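Local structure of RimK-related lysine biosynthesis protein (Thermococcus kodakarensis, 5K2M) at residues A[15-20]-A[47-52]; A[35-40]-A[60-65]; A[246-251]-A[258-263]. The protein is a magnesium-dependent ATP-grasp ligase of the RimK family, LysX subfamily, that binds ADP and probably joins an amino acid to its acceptor in amino-acid biosynthesis. All coordinates share one frame; numbering follows the deposited sequence.

Contact 1: A[15-20]-A[47-52]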
loop_
_atom_site.group_PDB
_atom_site.type_symbol
_atom_site.label_atom_id
_atom_site.label_comp_id
_atom_site.label_asym_id
_atom_site.label_seq_id
_atom_site.Cartn_x
_atom_site.Cartn_y
_atom_site.Cartn_z
ATOM N N MET A 15 -24.961 -30.387 35.052
ATOM C CA MET A 15 -26.414 -30.420 35.235
ATOM C C MET A 15 -26.812 -29.790 36.578
ATOM O O MET A 15 -27.832 -29.121 36.673
ATOM C CB MET A 15 -26.955 -31.856 35.130
ATOM C CG MET A 15 -26.721 -32.553 33.783
ATOM S SD MET A 15 -27.318 -31.673 32.312
ATOM C CE MET A 15 -29.067 -31.455 32.656
ATOM N N ALA A 16 -26.008 -30.005 37.616
ATOM C CA ALA A 16 -26.275 -29.392 38.910
ATOM C C ALA A 16 -26.045 -27.878 38.814
ATOM O O ALA A 16 -26.842 -27.084 39.317
ATOM C CB ALA A 16 -25.392 -30.012 39.987
ATOM N N ILE A 17 -24.971 -27.476 38.136
ATOM C CA ILE A 17 -24.683 -26.053 37.967
ATOM C C ILE A 17 -25.841 -25.380 37.236
ATOM O O ILE A 17 -26.283 -24.310 37.626
ATOM C CB ILE A 17 -23.336 -25.825 37.255
ATOM C CG1 ILE A 17 -22.198 -26.264 38.178
ATOM C CG2 ILE A 17 -23.136 -24.350 36.915
ATOM C CD1 ILE A 17 -20.889 -26.527 37.483
ATOM N N LYS A 18 -26.343 -26.039 36.194
ATOM C CA LYS A 18 -27.441 -25.517 35.400
ATOM C C LYS A 18 -28.688 -25.295 36.246
ATOM O O LYS A 18 -29.299 -24.233 36.173
ATOM C CB LYS A 18 -27.749 -26.477 34.251
ATOM C CG LYS A 18 -29.027 -26.158 33.494
ATOM C CD LYS A 18 -29.130 -27.024 32.250
ATOM C CE LYS A 18 -30.202 -26.538 31.292
ATOM N NZ LYS A 18 -31.426 -27.359 31.413
ATOM N N GLU A 19 -29.056 -26.297 37.046
ATOM C CA GLU A 19 -30.220 -26.191 37.933
ATOM C C GLU A 19 -30.088 -25.004 38.884
ATOM O O GLU A 19 -31.018 -24.211 39.009
ATOM C CB GLU A 19 -30.429 -27.487 38.735
ATOM C CG GLU A 19 -31.755 -27.563 39.499
ATOM C CD GLU A 19 -31.746 -26.829 40.838
ATOM O OE1 GLU A 19 -32.756 -26.162 41.183
ATOM O OE2 GLU A 19 -30.732 -26.910 41.562
ATOM N N ARG A 20 -28.932 -24.869 39.533
ATOM C CA ARG A 20 -28.735 -23.787 40.518
ATOM C C ARG A 20 -28.765 -22.425 39.840
ATOM O O ARG A 20 -29.411 -21.507 40.332
ATOM C CB ARG A 20 -27.420 -23.925 41.273
ATOM C CG ARG A 20 -27.215 -25.249 41.979
ATOM C CD ARG A 20 -28.120 -25.501 43.176
ATOM N NE ARG A 20 -27.626 -26.706 43.847
ATOM C CZ ARG A 20 -27.751 -27.954 43.373
ATOM N NH1 ARG A 20 -28.421 -28.212 42.246
ATOM N NH2 ARG A 20 -27.215 -28.966 44.052
ATOM N N ILE A 47 -19.866 -19.296 33.462
ATOM C CA ILE A 47 -19.261 -20.336 34.279
ATOM C C ILE A 47 -18.559 -21.293 33.329
ATOM O O ILE A 47 -19.197 -21.965 32.521
ATOM C CB ILE A 47 -20.322 -21.062 35.126
ATOM C CG1 ILE A 47 -20.939 -20.070 36.121
ATOM C CG2 ILE A 47 -19.713 -22.231 35.882
ATOM C CD1 ILE A 47 -22.223 -20.551 36.768
ATOM N N ILE A 48 -17.240 -21.331 33.424
ATOM C CA ILE A 48 -16.397 -22.059 32.476
ATOM C C ILE A 48 -16.270 -23.522 32.905
ATOM O O ILE A 48 -15.668 -23.806 33.941
ATOM C CB ILE A 48 -15.004 -21.410 32.406
ATOM C CG1 ILE A 48 -15.115 -19.952 31.945
ATOM C CG2 ILE A 48 -14.073 -22.193 31.473
ATOM C CD1 ILE A 48 -15.493 -19.762 30.489
ATOM N N ARG A 49 -16.829 -24.442 32.115
ATOM C CA ARG A 49 -16.832 -25.861 32.481
ATOM C C ARG A 49 -16.328 -26.815 31.379
ATOM O O ARG A 49 -16.578 -28.021 31.460
ATOM C CB ARG A 49 -18.227 -26.285 32.939
ATOM C CG ARG A 49 -18.746 -25.524 34.150
ATOM C CD ARG A 49 -17.930 -25.813 35.403
ATOM N NE ARG A 49 -17.932 -27.237 35.711
ATOM C CZ ARG A 49 -17.359 -27.784 36.780
ATOM N NH1 ARG A 49 -17.423 -29.100 36.947
ATOM N NH2 ARG A 49 -16.736 -27.032 37.685
ATOM N N ASN A 50 -15.582 -26.296 30.399
ATOM C CA ASN A 50 -15.054 -27.128 29.307
ATOM C C ASN A 50 -14.160 -28.248 29.896
ATOM O O ASN A 50 -13.354 -27.978 30.778
ATOM C CB ASN A 50 -14.202 -26.313 28.317
ATOM C CG ASN A 50 -14.897 -25.064 27.764
ATOM O OD1 ASN A 50 -15.035 -24.916 26.548
ATOM N ND2 ASN A 50 -15.258 -24.134 28.630
ATOM N N VAL A 51 -14.271 -29.487 29.411
ATOM C CA VAL A 51 -13.415 -30.574 29.934
ATOM C C VAL A 51 -11.925 -30.363 29.598
ATOM O O VAL A 51 -11.044 -30.703 30.389
ATOM C CB VAL A 51 -13.885 -31.963 29.449
ATOM C CG1 VAL A 51 -12.965 -33.058 29.961
ATOM C CG2 VAL A 51 -15.290 -32.236 29.952
ATOM N N SER A 52 -11.646 -29.801 28.428
ATOM C CA SER A 52 -10.282 -29.498 28.051
ATOM C C SER A 52 -9.809 -28.264 28.819
ATOM O O SER A 52 -10.447 -27.201 28.773
ATOM C CB SER A 52 -10.176 -29.257 26.542
ATOM O OG SER A 52 -8.993 -28.564 26.221
#

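Contact 2: A[35-40]-A[60-65]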
loop_
_atom_site.group_PDB
_atom_site.type_symbol
_atom_site.label_atom_id
_atom_site.label_comp_id
_atom_site.label_asym_id
_atom_site.label_seq_id
_atom_site.Cartn_x
_atom_site.Cartn_y
_atom_site.Cartn_z
ATOM N N LEU A 35 -19.478 -21.341 20.406
ATOM C CA LEU A 35 -18.476 -20.331 20.723
ATOM C C LEU A 35 -17.727 -19.878 19.479
ATOM O O LEU A 35 -16.963 -20.634 18.891
ATOM C CB LEU A 35 -17.501 -20.873 21.764
ATOM C CG LEU A 35 -18.152 -21.302 23.086
ATOM C CD1 LEU A 35 -17.167 -22.063 23.955
ATOM C CD2 LEU A 35 -18.736 -20.096 23.818
ATOM N N LEU A 36 -17.925 -18.625 19.109
ATOM C CA LEU A 36 -17.278 -18.052 17.955
ATOM C C LEU A 36 -16.949 -16.593 18.265
ATOM O O LEU A 36 -17.830 -15.809 18.612
ATOM C CB LEU A 36 -18.207 -18.186 16.751
ATOM C CG LEU A 36 -17.747 -17.781 15.349
ATOM C CD1 LEU A 36 -16.416 -18.420 14.985
ATOM C CD2 LEU A 36 -18.828 -18.156 14.342
ATOM N N PHE A 37 -15.679 -16.224 18.174
ATOM C CA PHE A 37 -15.293 -14.858 18.524
ATOM C C PHE A 37 -14.513 -14.187 17.403
ATOM O O PHE A 37 -13.836 -14.870 16.639
ATOM C CB PHE A 37 -14.460 -14.855 19.800
ATOM C CG PHE A 37 -15.182 -15.372 21.011
ATOM C CD1 PHE A 37 -15.255 -16.737 21.263
ATOM C CD2 PHE A 37 -15.736 -14.491 21.937
ATOM C CE1 PHE A 37 -15.884 -17.216 22.399
ATOM C CE2 PHE A 37 -16.371 -14.962 23.072
ATOM C CZ PHE A 37 -16.451 -16.328 23.301
ATOM N N PRO A 38 -14.613 -12.849 17.288
ATOM C CA PRO A 38 -15.493 -11.976 18.052
ATOM C C PRO A 38 -16.954 -12.269 17.786
ATOM O O PRO A 38 -17.311 -12.695 16.696
ATOM C CB PRO A 38 -15.157 -10.563 17.533
ATOM C CG PRO A 38 -13.855 -10.695 16.831
ATOM C CD PRO A 38 -13.814 -12.094 16.309
ATOM N N GLY A 39 -17.791 -12.047 18.789
ATOM C CA GLY A 39 -19.215 -12.315 18.661
ATOM C C GLY A 39 -20.033 -11.448 19.593
ATOM O O GLY A 39 -19.493 -10.723 20.424
ATOM N N ASN A 40 -21.343 -11.565 19.459
ATOM C CA ASN A 40 -22.293 -10.765 20.208
ATOM C C ASN A 40 -22.955 -11.650 21.248
ATOM O O ASN A 40 -23.786 -12.493 20.917
ATOM C CB ASN A 40 -23.327 -10.184 19.243
ATOM C CG ASN A 40 -24.475 -9.495 19.952
ATOM O OD1 ASN A 40 -24.313 -8.962 21.054
ATOM N ND2 ASN A 40 -25.648 -9.497 19.317
ATOM N N ALA A 60 -12.443 -18.602 28.500
ATOM C CA ALA A 60 -12.460 -17.523 29.507
ATOM C C ALA A 60 -11.877 -16.212 28.961
ATOM O O ALA A 60 -12.490 -15.153 29.087
ATOM C CB ALA A 60 -11.714 -17.938 30.768
ATOM N N ARG A 61 -10.702 -16.290 28.340
ATOM C CA ARG A 61 -10.038 -15.103 27.820
ATOM C C ARG A 61 -10.873 -14.403 26.760
ATOM O O ARG A 61 -10.923 -13.183 26.730
ATOM C CB ARG A 61 -8.651 -15.445 27.243
ATOM C CG ARG A 61 -7.937 -14.259 26.593
ATOM C CD ARG A 61 -7.519 -13.229 27.638
ATOM N NE ARG A 61 -7.026 -11.980 27.061
ATOM C CZ ARG A 61 -7.777 -10.923 26.775
ATOM N NH1 ARG A 61 -7.215 -9.836 26.266
ATOM N NH2 ARG A 61 -9.089 -10.944 26.974
ATOM N N LEU A 62 -11.507 -15.176 25.881
ATOM C CA LEU A 62 -12.355 -14.614 24.833
ATOM C C LEU A 62 -13.621 -13.912 25.370
ATOM O O LEU A 62 -13.979 -12.814 24.921
ATOM C CB LEU A 62 -12.722 -15.710 23.836
ATOM C CG LEU A 62 -11.531 -16.076 22.937
ATOM C CD1 LEU A 62 -11.683 -17.466 22.337
ATOM C CD2 LEU A 62 -11.362 -15.006 21.866
ATOM N N PHE A 63 -14.284 -14.519 26.337
ATOM C CA PHE A 63 -15.405 -13.846 26.988
ATOM C C PHE A 63 -14.973 -12.555 27.700
ATOM O O PHE A 63 -15.672 -11.538 27.600
ATOM C CB PHE A 63 -16.160 -14.791 27.923
ATOM C CG PHE A 63 -17.192 -15.621 27.215
ATOM C CD1 PHE A 63 -18.292 -15.014 26.629
ATOM C CD2 PHE A 63 -17.068 -17.002 27.128
ATOM C CE1 PHE A 63 -19.247 -15.759 25.953
ATOM C CE2 PHE A 63 -18.023 -17.755 26.472
ATOM C CZ PHE A 63 -19.118 -17.128 25.880
ATOM N N GLU A 64 -13.820 -12.581 28.372
ATOM C CA GLU A 64 -13.242 -11.363 28.973
ATOM C C GLU A 64 -13.010 -10.285 27.902
ATOM O O GLU A 64 -13.246 -9.112 28.144
ATOM C CB GLU A 64 -11.928 -11.670 29.706
ATOM C CG GLU A 64 -12.105 -12.543 30.953
ATOM C CD GLU A 64 -10.815 -13.162 31.480
ATOM O OE1 GLU A 64 -9.780 -13.099 30.803
ATOM O OE2 GLU A 64 -10.828 -13.726 32.594
ATOM N N SER A 65 -12.580 -10.694 26.708
ATOM C CA SER A 65 -12.340 -9.756 25.618
ATOM C C SER A 65 -13.649 -9.107 25.185
ATOM O O SER A 65 -13.639 -8.012 24.635
ATOM C CB SER A 65 -11.665 -10.445 24.420
ATOM O OG SER A 65 -12.581 -11.207 23.645
#

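Contact 3: A[246-251]-A[258-263]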
loop_
_atom_site.group_PDB
_atom_site.type_symbol
_atom_site.label_atom_id
_atom_site.label_comp_id
_atom_site.label_asym_id
_atom_site.label_seq_id
_atom_site.Cartn_x
_atom_site.Cartn_y
_atom_site.Cartn_z
ATOM N N MET A 246 -13.012 -27.627 38.798
ATOM C CA MET A 246 -13.335 -28.660 39.786
ATOM C C MET A 246 -14.392 -29.685 39.352
ATOM O O MET A 246 -15.464 -29.334 38.855
ATOM C CB MET A 246 -13.787 -27.988 41.085
ATOM C CG MET A 246 -14.998 -27.074 40.944
ATOM S SD MET A 246 -15.591 -26.383 42.502
ATOM C CE MET A 246 -14.117 -25.565 43.076
ATOM N N GLU A 247 -14.085 -30.960 39.537
ATOM C CA GLU A 247 -15.129 -31.975 39.588
ATOM C C GLU A 247 -15.461 -32.190 41.058
ATOM O O GLU A 247 -14.615 -31.971 41.939
ATOM C CB GLU A 247 -14.699 -33.274 38.890
ATOM C CG GLU A 247 -14.836 -33.241 37.364
ATOM C CD GLU A 247 -14.314 -34.506 36.702
ATOM O OE1 GLU A 247 -13.134 -34.822 36.900
ATOM O OE2 GLU A 247 -15.071 -35.189 35.978
ATOM N N PHE A 248 -16.702 -32.583 41.333
ATOM C CA PHE A 248 -17.181 -32.672 42.710
ATOM C C PHE A 248 -18.355 -33.617 42.963
ATOM O O PHE A 248 -18.868 -33.662 44.086
ATOM C CB PHE A 248 -17.537 -31.260 43.220
ATOM C CG PHE A 248 -18.541 -30.532 42.368
ATOM C CD1 PHE A 248 -19.903 -30.792 42.488
ATOM C CD2 PHE A 248 -18.128 -29.563 41.460
ATOM C CE1 PHE A 248 -20.826 -30.120 41.701
ATOM C CE2 PHE A 248 -19.042 -28.881 40.680
ATOM C CZ PHE A 248 -20.393 -29.158 40.795
ATOM N N LYS A 249 -18.770 -34.394 41.962
ATOM C CA LYS A 249 -19.969 -35.202 42.119
ATOM C C LYS A 249 -19.827 -36.221 43.249
ATOM O O LYS A 249 -20.797 -36.474 43.967
ATOM C CB LYS A 249 -20.387 -35.885 40.810
ATOM C CG LYS A 249 -19.500 -37.029 40.342
ATOM C CD LYS A 249 -20.008 -37.588 39.022
ATOM C CE LYS A 249 -19.199 -38.794 38.572
ATOM N NZ LYS A 249 -17.786 -38.445 38.240
ATOM N N ASN A 250 -18.639 -36.800 43.411
ATOM C CA ASN A 250 -18.415 -37.743 44.510
ATOM C C ASN A 250 -18.283 -37.000 45.835
ATOM O O ASN A 250 -18.782 -37.469 46.862
ATOM C CB ASN A 250 -17.187 -38.630 44.265
ATOM C CG ASN A 250 -17.317 -39.475 43.006
ATOM O OD1 ASN A 250 -18.226 -40.312 42.880
ATOM N ND2 ASN A 250 -16.411 -39.266 42.067
ATOM N N ALA A 251 -17.636 -35.833 45.799
ATOM C CA ALA A 251 -17.426 -35.027 47.011
ATOM C C ALA A 251 -18.739 -34.471 47.568
ATOM O O ALA A 251 -18.962 -34.492 48.777
ATOM C CB ALA A 251 -16.447 -33.900 46.745
ATOM N N ASP A 258 -23.047 -28.403 48.796
ATOM C CA ASP A 258 -23.631 -28.006 47.527
ATOM C C ASP A 258 -22.599 -27.178 46.770
ATOM O O ASP A 258 -22.666 -25.952 46.749
ATOM C CB ASP A 258 -24.935 -27.227 47.752
ATOM C CG ASP A 258 -25.642 -26.890 46.448
ATOM O OD1 ASP A 258 -25.366 -27.554 45.428
ATOM O OD2 ASP A 258 -26.467 -25.960 46.424
ATOM N N MET A 259 -21.651 -27.868 46.145
ATOM C CA MET A 259 -20.527 -27.206 45.495
ATOM C C MET A 259 -21.066 -26.429 44.303
ATOM O O MET A 259 -20.626 -25.317 44.023
ATOM C CB MET A 259 -19.476 -28.201 44.996
ATOM C CG MET A 259 -19.235 -29.421 45.876
ATOM S SD MET A 259 -18.130 -29.121 47.248
ATOM C CE MET A 259 -17.969 -30.797 47.856
ATOM N N ALA A 260 -22.000 -27.044 43.591
ATOM C CA ALA A 260 -22.623 -26.423 42.436
ATOM C C ALA A 260 -23.277 -25.080 42.811
ATOM O O ALA A 260 -22.999 -24.039 42.199
ATOM C CB ALA A 260 -23.644 -27.374 41.832
ATOM N N GLY A 261 -24.126 -25.113 43.831
ATOM C CA GLY A 261 -24.792 -23.915 44.358
ATOM C C GLY A 261 -23.847 -22.805 44.786
ATOM O O GLY A 261 -24.054 -21.636 44.446
ATOM N N LYS A 262 -22.807 -23.173 45.528
ATOM C CA LYS A 262 -21.790 -22.220 45.954
ATOM C C LYS A 262 -21.042 -21.630 44.755
ATOM O O LYS A 262 -20.708 -20.444 44.747
ATOM C CB LYS A 262 -20.803 -22.890 46.910
ATOM C CG LYS A 262 -21.404 -23.330 48.237
ATOM C CD LYS A 262 -21.566 -22.139 49.152
ATOM C CE LYS A 262 -22.283 -22.496 50.434
ATOM N NZ LYS A 262 -22.527 -21.260 51.228
ATOM N N LEU A 263 -20.780 -22.459 43.747
ATOM C CA LEU A 263 -20.097 -22.007 42.549
ATOM C C LEU A 263 -20.957 -20.972 41.814
ATOM O O LEU A 263 -20.452 -19.944 41.356
ATOM C CB LEU A 263 -19.773 -23.202 41.640
ATOM C CG LEU A 263 -19.128 -22.935 40.280
ATOM C CD1 LEU A 263 -17.726 -22.390 40.458
ATOM C CD2 LEU A 263 -19.095 -24.202 39.444
#

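Contact 1: A[15-20]-A[47-52]
I17, on helix 12-24, reaches I47 and R49 of strand 45-49 with two different branches, and the two meetings differ in kind. The first is plain apolar packing: CG2 of I17 lies 3.9 Å from CD1 of I47, the two branched side chains crossing obliquely.

The second sets a methyl group against a charged group. CD1 of I17 comes over one face of the R49 guanidinium, displaced toward its rim, and is 3.5 Å from R49 NE; the methyl also rests on the aliphatic chain, 3.7 Å from R49 CD. The extended end of I17 (chi2 161°) carries CD1 away from the helix to this face, while R49 is folded at chi2 (-66°) and chi3 (-58°), which turns its flat end back to meet it.

Polar bonds hold the guanidinium. It makes a salt bridge through NE with E14 and a hydrogen bond through NH1 with the carbonyl oxygen of M246, so two partners fix it while the methyl covers a face. L263 and V264 of helix 259-272 also pack on I17.

No hydrogen bond joins the two segments. The chemistry therefore implies a division of labour: hydrophobic contact sets the helix against the parallel sheet, and a buried cation is bonded to polar partners through its nitrogens, while a face and its methylenes lie against isoleucine.

Contact 2: A[35-40]-A[60-65]
The carbonyl oxygen of L62 lies against F37 CE2 at 3.7 Å, a packing contact and not a bond, and the hydroxyl of S65, one turn further along the helix, donates to the same oxygen at a modelled length so short that its exact value is doubtful. The polar bond to rely on in this turn is the backbone one from S65 N to R61 O, at 3.0 Å.

Everything else that crosses between 35-40 and 60-65 is apolar, and F37 is at the middle of it. Its ring lies flat over L62, whose CB is 3.5 Å from the ring centroid and only 1° off the normal, a nearly perfectly centred CH-pi contact. The leucine continues past the ring, and its CD2 comes within 3.7 Å of F37 CB.

The rim of the same ring does different work. F37 CZ points over the centre of the F63 ring in a T-shaped stack, with centroids 5.0 Å apart and planes at 88°. With CG anti to the carbonyl carbon (chi1 -62°), F37 extends toward the helix and can use face and edge at once. Beside it, L35 CD2 touches the F63 ring obliquely, 3.6 Å from F63 CE2. Y41 adds a further ring against both phenylalanines.

On the strand itself, L36 and F37 pair antiparallel with a strand of the second subunit, another copy of this protein, so the aromatic cluster backs a sheet that runs on across the interface. Helix 53-65 is the connection of a beta-alpha-beta crossover between the neighbouring parallel strands 45-49 and 70-71, and segment 35-40 packs on that helix from outside the unit.

Contact 3: A[246-251]-A[258-263]
F248 and M259 lie side by side, their side chains running opposite ways, and the main interaction between 246-251 and 258-263 is the placing of the methionine over the aromatic ring. M259 CB stands over one face of F248, 3.8 Å from the ring centroid and displaced toward the rim, in a CH-pi contact; M259 CG follows alongside at 3.6 Å from F248 CB. The ring is brought there by a first torsion of 56°, which sets CG between the backbone N and the carbonyl carbon.

Further apolar contacts extend this patch both ways. At the far end of the ring F248 CZ lies 3.9 Å from A260 CB, and at the other end of the methionine, bent at chi2 (-82°), the methyl M259 CE reaches A251 CB at 3.6 Å. Replacing F248 by an alanine would probably open a gap over M259 and beside A260, leaving the methionine freer to turn.

These side chains close the corner between two consecutive helices, 249-255 and 259-272, joined by a short turn at the C-terminal end of the ATP-grasp ligase. Y175 touches F248, A251 and M259, placing the corner against the five-stranded antiparallel sheet that holds strand 170-177.

Polar bonds act at the helix starts. D258 is the N-cap of the second helix: its OD1 accepts from G261 N at 3.2 Å, the donor standing well above the carboxylate plane. R20 makes a salt bridge with the same oxygen. At the first helix, F248 is the N-cap residue, and the carboxylate of E13 accepts from the backbone N of F248 and of K249. The chain of another protein adds hydrogen bonds between modified side chains and E247 N, A251 N and N250 ND2.

How the contacts relate
Contact 2 and contact 3 stand well apart, with centres about 26 Å from each other, and contact 1 lies between them, about 18 Å from contact 2 and 10 Å from contact 3. Strand 45-49 of the parallel sheet is the shared element: helix 12-24 packs on it in contact 1, and I48 meets A60 of helix 53-65. Along the chain, contacts 1 and 2 interleave, whereas contact 3 closes last. R20 with D258, and R49 with the M246 carbonyl, tie contact 1 to contact 3, so the N-terminal alpha/beta part is joined to the C-terminal helices, while contact 2 faces the second subunit.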